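Local coordinates for SusD superfamily protein (Bacteroides fragilis, PDB 3L22) that probably captures sugars at the outer membrane surface, as other members of the SusD family do during glycan uptake, and binds zinc ions in the crystal, at residues Gly27-Ile32 and Val117-Phe122; Leu90-Val95 and Leu126-Leu131; Leu150-Glu155 and Tyr172-Ser177. One frame throughout, in Å; residues are numbered along the deposited sequence.

Contact 1 of 3, residues Gly27-Ile32 and Val117-Phe122; sequences GLYAAI and VQEAKF. With ZN (zinc ion), chain B.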
loop_
_atom_site.group_PDB
_atom_site.type_symbol
_atom_site.label_atom_id
_atom_site.label_comp_id
_atom_site.label_asym_id
_atom_site.label_seq_id
_atom_site.Cartn_x
_atom_site.Cartn_y
_atom_site.Cartn_z
ATOM N N GLY A 27 -6.107 -2.930 -18.514
ATOM C CA GLY A 27 -4.648 -3.129 -18.586
ATOM C C GLY A 27 -3.880 -2.218 -17.621
ATOM O O GLY A 27 -2.793 -2.581 -17.185
ATOM N N LEU A 28 -4.427 -1.046 -17.291
ATOM C CA LEU A 28 -3.780 -0.165 -16.295
ATOM C C LEU A 28 -3.784 -0.808 -14.923
ATOM O O LEU A 28 -2.755 -0.840 -14.226
ATOM C CB LEU A 28 -4.451 1.231 -16.255
ATOM C CG LEU A 28 -4.586 1.958 -17.610
ATOM C CD1 LEU A 28 -5.216 3.370 -17.433
ATOM C CD2 LEU A 28 -3.217 2.056 -18.312
ATOM N N TYR A 29 -4.920 -1.390 -14.557
ATOM C CA TYR A 29 -5.028 -2.092 -13.288
ATOM C C TYR A 29 -4.131 -3.340 -13.284
ATOM O O TYR A 29 -3.533 -3.655 -12.254
ATOM C CB TYR A 29 -6.485 -2.496 -12.991
ATOM C CG TYR A 29 -7.378 -1.345 -12.663
ATOM C CD1 TYR A 29 -7.320 -0.726 -11.437
ATOM C CD2 TYR A 29 -8.280 -0.839 -13.611
ATOM C CE1 TYR A 29 -8.147 0.368 -11.141
ATOM C CE2 TYR A 29 -9.102 0.232 -13.320
ATOM C CZ TYR A 29 -9.022 0.840 -12.081
ATOM O OH TYR A 29 -9.865 1.906 -11.792
ATOM N N ALA A 30 -4.017 -4.027 -14.418
ATOM C CA ALA A 30 -3.122 -5.198 -14.509
ATOM C C ALA A 30 -1.688 -4.721 -14.361
ATOM O O ALA A 30 -0.903 -5.382 -13.691
ATOM C CB ALA A 30 -3.319 -6.057 -15.838
ATOM N N ALA A 31 -1.363 -3.573 -14.948
ATOM C CA ALA A 31 0.030 -3.102 -14.969
ATOM C C ALA A 31 0.564 -2.774 -13.585
ATOM O O ALA A 31 1.763 -2.875 -13.354
ATOM C CB ALA A 31 0.189 -1.897 -15.896
ATOM N N ILE A 32 -0.296 -2.352 -12.654
ATOM C CA ILE A 32 0.181 -2.095 -11.297
ATOM C C ILE A 32 0.206 -3.348 -10.414
ATOM O O ILE A 32 0.743 -3.284 -9.302
ATOM C CB ILE A 32 -0.579 -0.996 -10.510
ATOM C CG1 ILE A 32 -2.053 -1.274 -10.406
ATOM C CG2 ILE A 32 -0.235 0.378 -11.028
ATOM C CD1 ILE A 32 -2.685 -0.435 -9.334
ATOM N N VAL A 117 -11.124 8.713 -17.321
ATOM C CA VAL A 117 -10.013 9.607 -17.000
ATOM C C VAL A 117 -9.671 9.514 -15.529
ATOM O O VAL A 117 -8.530 9.390 -15.152
ATOM C CB VAL A 117 -10.345 11.094 -17.325
ATOM C CG1 VAL A 117 -9.284 12.078 -16.734
ATOM C CG2 VAL A 117 -10.473 11.309 -18.855
ATOM N N GLN A 118 -10.669 9.605 -14.686
ATOM C CA GLN A 118 -10.420 9.705 -13.247
ATOM C C GLN A 118 -9.888 8.359 -12.698
ATOM O O GLN A 118 -9.035 8.320 -11.810
ATOM C CB GLN A 118 -11.706 10.183 -12.557
ATOM C CG GLN A 118 -12.023 11.649 -12.894
ATOM C CD GLN A 118 -13.364 12.120 -12.354
ATOM O OE1 GLN A 118 -13.959 11.454 -11.509
ATOM N NE2 GLN A 118 -13.876 13.248 -12.885
ATOM N N GLU A 119 -10.340 7.256 -13.281
ATOM C CA GLU A 119 -9.795 5.941 -12.919
ATOM C C GLU A 119 -8.336 5.804 -13.312
ATOM O O GLU A 119 -7.517 5.328 -12.517
ATOM C CB GLU A 119 -10.583 4.776 -13.542
ATOM C CG GLU A 119 -11.885 4.532 -12.792
ATOM C CD GLU A 119 -12.572 3.219 -13.208
ATOM O OE1 GLU A 119 -11.898 2.243 -13.676
ATOM O OE2 GLU A 119 -13.808 3.194 -13.062
ATOM N N ALA A 120 -8.015 6.240 -14.522
ATOM C CA ALA A 120 -6.644 6.142 -15.012
ATOM C C ALA A 120 -5.708 7.026 -14.152
ATOM O O ALA A 120 -4.609 6.617 -13.801
ATOM C CB ALA A 120 -6.585 6.529 -16.481
ATOM N N LYS A 121 -6.157 8.233 -13.817
ATOM C CA LYS A 121 -5.394 9.108 -12.934
ATOM C C LYS A 121 -5.145 8.509 -11.544
ATOM O O LYS A 121 -4.062 8.661 -10.981
ATOM C CB LYS A 121 -6.043 10.495 -12.849
ATOM C CG LYS A 121 -5.878 11.321 -14.143
ATOM C CD LYS A 121 -6.390 12.749 -13.906
ATOM C CE LYS A 121 -6.304 13.556 -15.178
ATOM N NZ LYS A 121 -6.795 14.942 -14.941
ATOM N N PHE A 122 -6.133 7.796 -11.007
ATOM C CA PHE A 122 -5.978 7.088 -9.741
ATOM C C PHE A 122 -4.817 6.066 -9.819
ATOM O O PHE A 122 -3.996 6.021 -8.924
ATOM C CB PHE A 122 -7.266 6.374 -9.337
ATOM C CG PHE A 122 -7.100 5.483 -8.161
ATOM C CD1 PHE A 122 -7.198 6.007 -6.860
ATOM C CD2 PHE A 122 -6.763 4.138 -8.320
ATOM C CE1 PHE A 122 -7.020 5.205 -5.761
ATOM C CE2 PHE A 122 -6.567 3.332 -7.210
ATOM C CZ PHE A 122 -6.692 3.894 -5.915
HETATM ZN ZN ZN B . -14.598 1.397 -13.713
HETATM O O HOH W 1 -16.109 1.365 -12.483
HETATM O O HOH W 2 -15.376 1.711 -15.805
#

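Contact 2 of 3, residues Leu90-Val95 and Leu126-Leu131; sequences LAINKV and LAYYYL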
loop_
_atom_site.group_PDB
_atom_site.type_symbol
_atom_site.label_atom_id
_atom_site.label_comp_id
_atom_site.label_asym_id
_atom_site.label_seq_id
_atom_site.Cartn_x
_atom_site.Cartn_y
_atom_site.Cartn_z
ATOM N N LEU A 90 6.511 1.749 -16.203
ATOM C CA LEU A 90 5.712 1.175 -17.277
ATOM C C LEU A 90 4.223 1.426 -17.059
ATOM O O LEU A 90 3.515 1.841 -17.972
ATOM C CB LEU A 90 5.910 -0.334 -17.437
ATOM C CG LEU A 90 7.082 -0.799 -18.280
ATOM C CD1 LEU A 90 7.288 -2.345 -18.076
ATOM C CD2 LEU A 90 6.875 -0.402 -19.806
ATOM N N ALA A 91 3.738 1.148 -15.865
ATOM C CA ALA A 91 2.343 1.454 -15.519
ATOM C C ALA A 91 2.032 2.961 -15.727
ATOM O O ALA A 91 1.018 3.320 -16.312
ATOM C CB ALA A 91 2.055 1.026 -14.068
ATOM N N ILE A 92 2.937 3.838 -15.274
ATOM C CA ILE A 92 2.737 5.286 -15.419
ATOM C C ILE A 92 2.648 5.677 -16.882
ATOM O O ILE A 92 1.756 6.448 -17.264
ATOM C CB ILE A 92 3.837 6.047 -14.660
ATOM C CG1 ILE A 92 3.580 5.914 -13.142
ATOM C CG2 ILE A 92 3.952 7.544 -15.079
ATOM C CD1 ILE A 92 4.832 6.096 -12.262
ATOM N N ASN A 93 3.543 5.147 -17.719
ATOM C CA ASN A 93 3.543 5.497 -19.136
ATOM C C ASN A 93 2.291 4.969 -19.843
ATOM O O ASN A 93 1.762 5.636 -20.717
ATOM C CB ASN A 93 4.809 5.025 -19.871
ATOM C CG ASN A 93 4.912 5.621 -21.287
ATOM O OD1 ASN A 93 4.909 6.853 -21.469
ATOM N ND2 ASN A 93 4.968 4.748 -22.303
ATOM N N LYS A 94 1.821 3.784 -19.443
ATOM C CA LYS A 94 0.537 3.270 -19.924
ATOM C C LYS A 94 -0.619 4.196 -19.597
ATOM O O LYS A 94 -1.477 4.414 -20.455
ATOM C CB LYS A 94 0.251 1.864 -19.390
ATOM C CG LYS A 94 1.088 0.797 -20.096
ATOM C CD LYS A 94 0.934 -0.604 -19.447
ATOM C CE LYS A 94 1.695 -1.657 -20.237
ATOM N NZ LYS A 94 0.853 -1.957 -21.442
ATOM N N VAL A 95 -0.637 4.760 -18.391
ATOM C CA VAL A 95 -1.678 5.744 -18.046
ATOM C C VAL A 95 -1.526 7.023 -18.903
ATOM O O VAL A 95 -2.479 7.500 -19.473
ATOM C CB VAL A 95 -1.685 6.116 -16.541
ATOM C CG1 VAL A 95 -2.583 7.391 -16.289
ATOM C CG2 VAL A 95 -2.119 4.917 -15.672
ATOM N N LEU A 126 -1.504 6.176 -7.556
ATOM C CA LEU A 126 -1.078 5.075 -6.723
ATOM C C LEU A 126 0.380 4.642 -7.007
ATOM O O LEU A 126 1.180 4.354 -6.068
ATOM C CB LEU A 126 -2.069 3.899 -6.890
ATOM C CG LEU A 126 -2.026 2.792 -5.849
ATOM C CD1 LEU A 126 -2.192 3.320 -4.385
ATOM C CD2 LEU A 126 -3.054 1.673 -6.150
ATOM N N ALA A 127 0.738 4.601 -8.286
ATOM C CA ALA A 127 2.086 4.200 -8.666
ATOM C C ALA A 127 3.108 5.186 -8.089
ATOM O O ALA A 127 4.081 4.788 -7.419
ATOM C CB ALA A 127 2.193 4.104 -10.173
ATOM N N TYR A 128 2.860 6.484 -8.286
ATOM C CA TYR A 128 3.736 7.512 -7.708
ATOM C C TYR A 128 3.769 7.468 -6.182
ATOM O O TYR A 128 4.815 7.731 -5.575
ATOM C CB TYR A 128 3.364 8.923 -8.206
ATOM C CG TYR A 128 3.966 9.225 -9.556
ATOM C CD1 TYR A 128 5.350 9.316 -9.702
ATOM C CD2 TYR A 128 3.171 9.384 -10.703
ATOM C CE1 TYR A 128 5.936 9.564 -10.927
ATOM C CE2 TYR A 128 3.765 9.651 -11.960
ATOM C CZ TYR A 128 5.149 9.732 -12.052
ATOM O OH TYR A 128 5.778 9.955 -13.243
ATOM N N TYR A 129 2.633 7.154 -5.556
ATOM C CA TYR A 129 2.577 7.087 -4.109
ATOM C C TYR A 129 3.542 6.027 -3.543
ATOM O O TYR A 129 4.261 6.269 -2.562
ATOM C CB TYR A 129 1.120 6.821 -3.648
ATOM C CG TYR A 129 1.016 6.390 -2.220
ATOM C CD1 TYR A 129 0.959 7.330 -1.195
ATOM C CD2 TYR A 129 0.955 5.057 -1.883
ATOM C CE1 TYR A 129 0.862 6.958 0.128
ATOM C CE2 TYR A 129 0.865 4.655 -0.531
ATOM C CZ TYR A 129 0.810 5.605 0.456
ATOM O OH TYR A 129 0.698 5.235 1.784
ATOM N N TYR A 130 3.533 4.843 -4.154
ATOM C CA TYR A 130 4.452 3.799 -3.716
ATOM C C TYR A 130 5.938 4.155 -3.978
ATOM O O TYR A 130 6.773 3.930 -3.102
ATOM C CB TYR A 130 4.048 2.442 -4.290
ATOM C CG TYR A 130 2.792 1.877 -3.632
ATOM C CD1 TYR A 130 2.768 1.604 -2.270
ATOM C CD2 TYR A 130 1.663 1.582 -4.383
ATOM C CE1 TYR A 130 1.646 1.064 -1.661
ATOM C CE2 TYR A 130 0.529 1.059 -3.796
ATOM C CZ TYR A 130 0.529 0.781 -2.437
ATOM O OH TYR A 130 -0.578 0.255 -1.836
ATOM N N LEU A 131 6.252 4.773 -5.111
ATOM C CA LEU A 131 7.613 5.246 -5.360
ATOM C C LEU A 131 8.041 6.283 -4.299
ATOM O O LEU A 131 9.180 6.259 -3.810
ATOM C CB LEU A 131 7.745 5.840 -6.757
ATOM C CG LEU A 131 7.539 4.947 -7.990
ATOM C CD1 LEU A 131 7.613 5.803 -9.253
ATOM C CD2 LEU A 131 8.605 3.793 -7.991
#

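Contact 3 of 3, residues Leu150-Glu155 and Tyr172-Ser177; sequences LRLTAE and YEHILS. With ZN (zinc ion), chain H; EDO (1,2-ethanediol), chain Z.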
loop_
_atom_site.group_PDB
_atom_site.type_symbol
_atom_site.label_atom_id
_atom_site.label_comp_id
_atom_site.label_asym_id
_atom_site.label_seq_id
_atom_site.Cartn_x
_atom_site.Cartn_y
_atom_site.Cartn_z
ATOM N N LEU A 150 9.190 13.018 -12.424
ATOM C CA LEU A 150 7.764 13.123 -12.545
ATOM C C LEU A 150 7.440 13.046 -14.046
ATOM O O LEU A 150 7.348 14.062 -14.722
ATOM C CB LEU A 150 7.262 14.426 -11.897
ATOM C CG LEU A 150 5.750 14.677 -11.855
ATOM C CD1 LEU A 150 4.954 13.426 -11.423
ATOM C CD2 LEU A 150 5.452 15.839 -10.907
ATOM N N ARG A 151 7.304 11.826 -14.555
ATOM C CA ARG A 151 7.033 11.594 -15.984
ATOM C C ARG A 151 5.521 11.563 -16.227
ATOM O O ARG A 151 4.826 10.673 -15.736
ATOM C CB ARG A 151 7.671 10.276 -16.434
ATOM C CG ARG A 151 9.164 10.167 -16.089
ATOM C CD ARG A 151 9.847 9.016 -16.774
ATOM N NE ARG A 151 11.279 8.973 -16.492
ATOM C CZ ARG A 151 12.206 9.703 -17.099
ATOM N NH1 ARG A 151 11.904 10.562 -18.079
ATOM N NH2 ARG A 151 13.475 9.543 -16.736
ATOM N N LEU A 152 5.031 12.541 -16.987
ATOM C CA LEU A 152 3.610 12.704 -17.234
ATOM C C LEU A 152 3.209 12.754 -18.712
ATOM O O LEU A 152 2.039 12.869 -19.010
ATOM C CB LEU A 152 3.095 13.942 -16.484
ATOM C CG LEU A 152 3.227 13.907 -14.960
ATOM C CD1 LEU A 152 2.856 15.302 -14.366
ATOM C CD2 LEU A 152 2.379 12.795 -14.326
ATOM N N THR A 153 4.142 12.610 -19.635
ATOM C CA THR A 153 3.829 12.650 -21.061
ATOM C C THR A 153 3.822 11.243 -21.633
ATOM O O THR A 153 4.522 10.372 -21.135
ATOM C CB THR A 153 4.864 13.464 -21.818
ATOM O OG1 THR A 153 6.156 12.927 -21.517
ATOM C CG2 THR A 153 4.826 14.964 -21.398
ATOM N N ALA A 154 3.024 11.033 -22.686
ATOM C CA ALA A 154 2.943 9.749 -23.366
ATOM C C ALA A 154 4.223 9.619 -24.175
ATOM O O ALA A 154 4.492 10.468 -25.006
ATOM C CB ALA A 154 1.712 9.693 -24.266
ATOM N N GLU A 155 5.049 8.622 -23.870
ATOM C CA GLU A 155 6.378 8.508 -24.496
ATOM C C GLU A 155 6.530 7.176 -25.162
ATOM O O GLU A 155 6.418 6.147 -24.512
ATOM C CB GLU A 155 7.501 8.630 -23.468
ATOM C CG GLU A 155 7.847 10.040 -23.078
ATOM C CD GLU A 155 8.154 10.956 -24.281
ATOM O OE1 GLU A 155 8.792 10.509 -25.289
ATOM O OE2 GLU A 155 7.715 12.129 -24.183
ATOM N N TYR A 172 3.905 14.244 -3.933
ATOM C CA TYR A 172 2.637 14.281 -3.245
ATOM C C TYR A 172 1.669 15.294 -3.830
ATOM O O TYR A 172 0.463 15.024 -3.932
ATOM C CB TYR A 172 2.797 14.550 -1.754
ATOM C CG TYR A 172 3.284 13.382 -0.921
ATOM C CD1 TYR A 172 2.779 12.086 -1.102
ATOM C CD2 TYR A 172 4.200 13.572 0.096
ATOM C CE1 TYR A 172 3.220 11.018 -0.288
ATOM C CE2 TYR A 172 4.644 12.500 0.872
ATOM C CZ TYR A 172 4.145 11.255 0.695
ATOM O OH TYR A 172 4.590 10.209 1.481
ATOM N N GLU A 173 2.181 16.452 -4.218
ATOM C CA GLU A 173 1.325 17.518 -4.745
ATOM C C GLU A 173 0.734 17.116 -6.087
ATOM O O GLU A 173 -0.427 17.423 -6.364
ATOM C CB GLU A 173 2.092 18.843 -4.836
ATOM C CG GLU A 173 2.248 19.506 -3.442
ATOM C CD GLU A 173 3.276 20.628 -3.377
ATOM O OE1 GLU A 173 4.216 20.689 -4.227
ATOM O OE2 GLU A 173 3.131 21.472 -2.446
ATOM N N HIS A 174 1.505 16.390 -6.894
ATOM C CA HIS A 174 0.969 15.907 -8.164
ATOM C C HIS A 174 -0.087 14.790 -7.931
ATOM O O HIS A 174 -1.139 14.769 -8.576
ATOM C CB HIS A 174 2.026 15.397 -9.143
ATOM C CG HIS A 174 1.384 14.712 -10.285
ATOM N ND1 HIS A 174 0.788 15.417 -11.291
ATOM C CD2 HIS A 174 1.026 13.419 -10.469
ATOM C CE1 HIS A 174 0.141 14.593 -12.093
ATOM N NE2 HIS A 174 0.254 13.369 -11.598
ATOM N N ILE A 175 0.186 13.901 -6.998
ATOM C CA ILE A 175 -0.783 12.870 -6.597
ATOM C C ILE A 175 -2.100 13.530 -6.226
ATOM O O ILE A 175 -3.145 13.089 -6.676
ATOM C CB ILE A 175 -0.255 11.994 -5.444
ATOM C CG1 ILE A 175 0.885 11.105 -5.957
ATOM C CG2 ILE A 175 -1.376 11.124 -4.836
ATOM C CD1 ILE A 175 1.780 10.467 -4.861
ATOM N N LEU A 176 -2.051 14.637 -5.477
ATOM C CA LEU A 176 -3.278 15.322 -5.104
ATOM C C LEU A 176 -3.983 15.879 -6.338
ATOM O O LEU A 176 -5.226 15.868 -6.384
ATOM C CB LEU A 176 -3.019 16.423 -4.075
ATOM C CG LEU A 176 -2.544 15.978 -2.703
ATOM C CD1 LEU A 176 -2.136 17.232 -1.888
ATOM C CD2 LEU A 176 -3.597 15.147 -1.995
ATOM N N SER A 177 -3.218 16.363 -7.323
ATOM C CA SER A 177 -3.827 16.780 -8.589
ATOM C C SER A 177 -4.544 15.638 -9.337
ATOM O O SER A 177 -5.638 15.827 -9.853
ATOM C CB SER A 177 -2.794 17.396 -9.519
ATOM O OG SER A 177 -2.305 18.583 -8.982
HETATM ZN ZN ZN H . 0.816 17.551 -11.657
HETATM C C1 EDO Z . -7.845 18.278 -3.226
HETATM O O1 EDO Z . -8.983 17.493 -2.893
HETATM C C2 EDO Z . -6.708 17.553 -3.901
HETATM O O2 EDO Z . -6.980 16.223 -4.309
HETATM O O HOH W 3 -0.953 17.576 -13.000
#

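Contact 1 of 3, residues Gly27-Ile32 and Val117-Phe122
A zinc site borders the helix pair in which Y29, on helix 18-33, meets E119, on helix 113-131. E119 OE2 ligates the zinc ion at 2.1 Å, and H197 and two waters supply further ligands. The other oxygen of the carboxylate is held from the neighbouring helix: Y29 OH donates a hydrogen bond of 2.8 Å to E119 OE1. This oxygen lies at the edge of the phenol ring, in its plane, whereas the hydroxyl reaches it from above the carboxylate plane, 49° out of it. The two side chains cross at about a right angle. E119 stays extended beyond CG, which carries the carboxylate past the helix surface to both partners. Y29 OH is also hydrogen-bonded to the backbone N of A198, and its ring meets that of H197 with the planes nearly parallel, so one tyrosine borders both protein ligands. Away from the metal, L28 CD1 rests on A120 CB at 3.6 Å, a buried apolar contact between the helices. With OE2 on the metal and OE1 on the phenol, the carboxylate is gripped at both oxygens, and Y29 serves as a second-shell residue that would restrict rotation of the zinc ligand.

Contact 2 of 3, residues Leu90-Val95 and Leu126-Leu131
The Y128 ring is covered on one face by I92, whose CD1 sits 3.6 Å above the ring plane and over its centre. This is a CH-pi contact, only 13° off the ring normal. On the opposite face lies L150, with its CD1 3.8 Å from Y128 CZ, so the phenol is held between two aliphatic side chains. At the ring's hydroxyl end, I92 CG2 comes to 3.5 Å from Y128 OH, while the hydroxyl itself is hydrogen-bonded to the carbonyl O of R151; the one polar atom of this buried side chain is thereby satisfied.

The contact joins two antiparallel helices, 79-103 and 113-131, of the helical, TPR-related part of the SusD fold. The axes of the two segments approach to 10.1 Å, and their directions differ by 152°. I92 points toward the partner helix and carries almost all of its segment's share of the interface. Its CG1 branch is anti to the carbonyl carbon (chi1 -72°) and CG2 anti to the backbone N; this split puts CG2 beside the hydroxyl, and with CD1 extended from CG1 the end of the chain lies over the ring. Helix 18-33 packs alongside, through A31 and I32 against A91 and through I32 against L126.

Small and branched side chains complete the seam. The backbones come nearest at I92 and A127, where the alanine offers just a methyl group: I92 CG1 lies 3.7 Å from A127 CB. One turn further along, L131, which also touches A88 and Y89, brings its CD1 to 4.1 Å from I92 CD1.

Contact 3 of 3, residues Leu150-Glu155 and Tyr172-Ser177
Van der Waals contacts of L150 and L152 with H174 join these segments. Both leucines lie on the same side of the imidazole plane. The L152 and H174 side chains run toward each other, L152 CG standing above the plane but offset toward the rim; L152 CD2 lies 3.5 Å from H174 NE2 and L152 CD1 3.6 Å from H174 CE1. L150 crosses the histidine aslant, CD2 reaching H174 CB at 3.9 Å while CD1 stands 4.0 Å from H174 CG. H174 has its CG anti to the backbone N (chi1 170°), a torsion that carries the ring off helix 168-178 toward the loop.

The leucines belong to the irregular connection between helices 113-131 and 168-178, two successive helices of the SusD fold, and they lay this linker against the second of them. N96, on helix 79-103, is hydrogen-bonded through ND2 to the carbonyls of R151 and T153, and R151 forms a salt bridge with E432.

Both ring nitrogens have polar partners. H174 ND1 binds the zinc ion at 2.2 Å, with a water also at 2.2 Å and two more ligand atoms from outside the segments. H174 NE2 is hydrogen-bonded to D178 OD2, one helical turn on, which would fix the ring's rotation and is consistent with a proton on NE2.

Among the polar contacts of the helix backbone, 1,2-ethanediol, probably from the crystallisation liquor, gives a 2.7 Å hydrogen bond from its O2 to L176 O, and S177 OG makes a weak one to E173 O.

Overall arrangement
Helix 113-131 is common to contacts 1 and 2, whose centres lie about 9 Å apart: helix 18-33 meets it around A120 and helix 79-103 packs along it, contact 2 lying toward its C-terminal end. They touch, L28 CD2 lying 3.7 Å from V95 N. Contact 3 lies about 9 Å from contact 2 by centres and is tied to it by a hydrogen bond, N93 OD1 to E155 N at 3.0 Å, and by I92 CG2 against R151 O at 3.3 Å. Contacts 1 and 3, about 13 Å apart between centres, do not touch, and each carries its own zinc ion. The side chains of E119 and D186, a ligand of a further zinc, are about 5 Å apart.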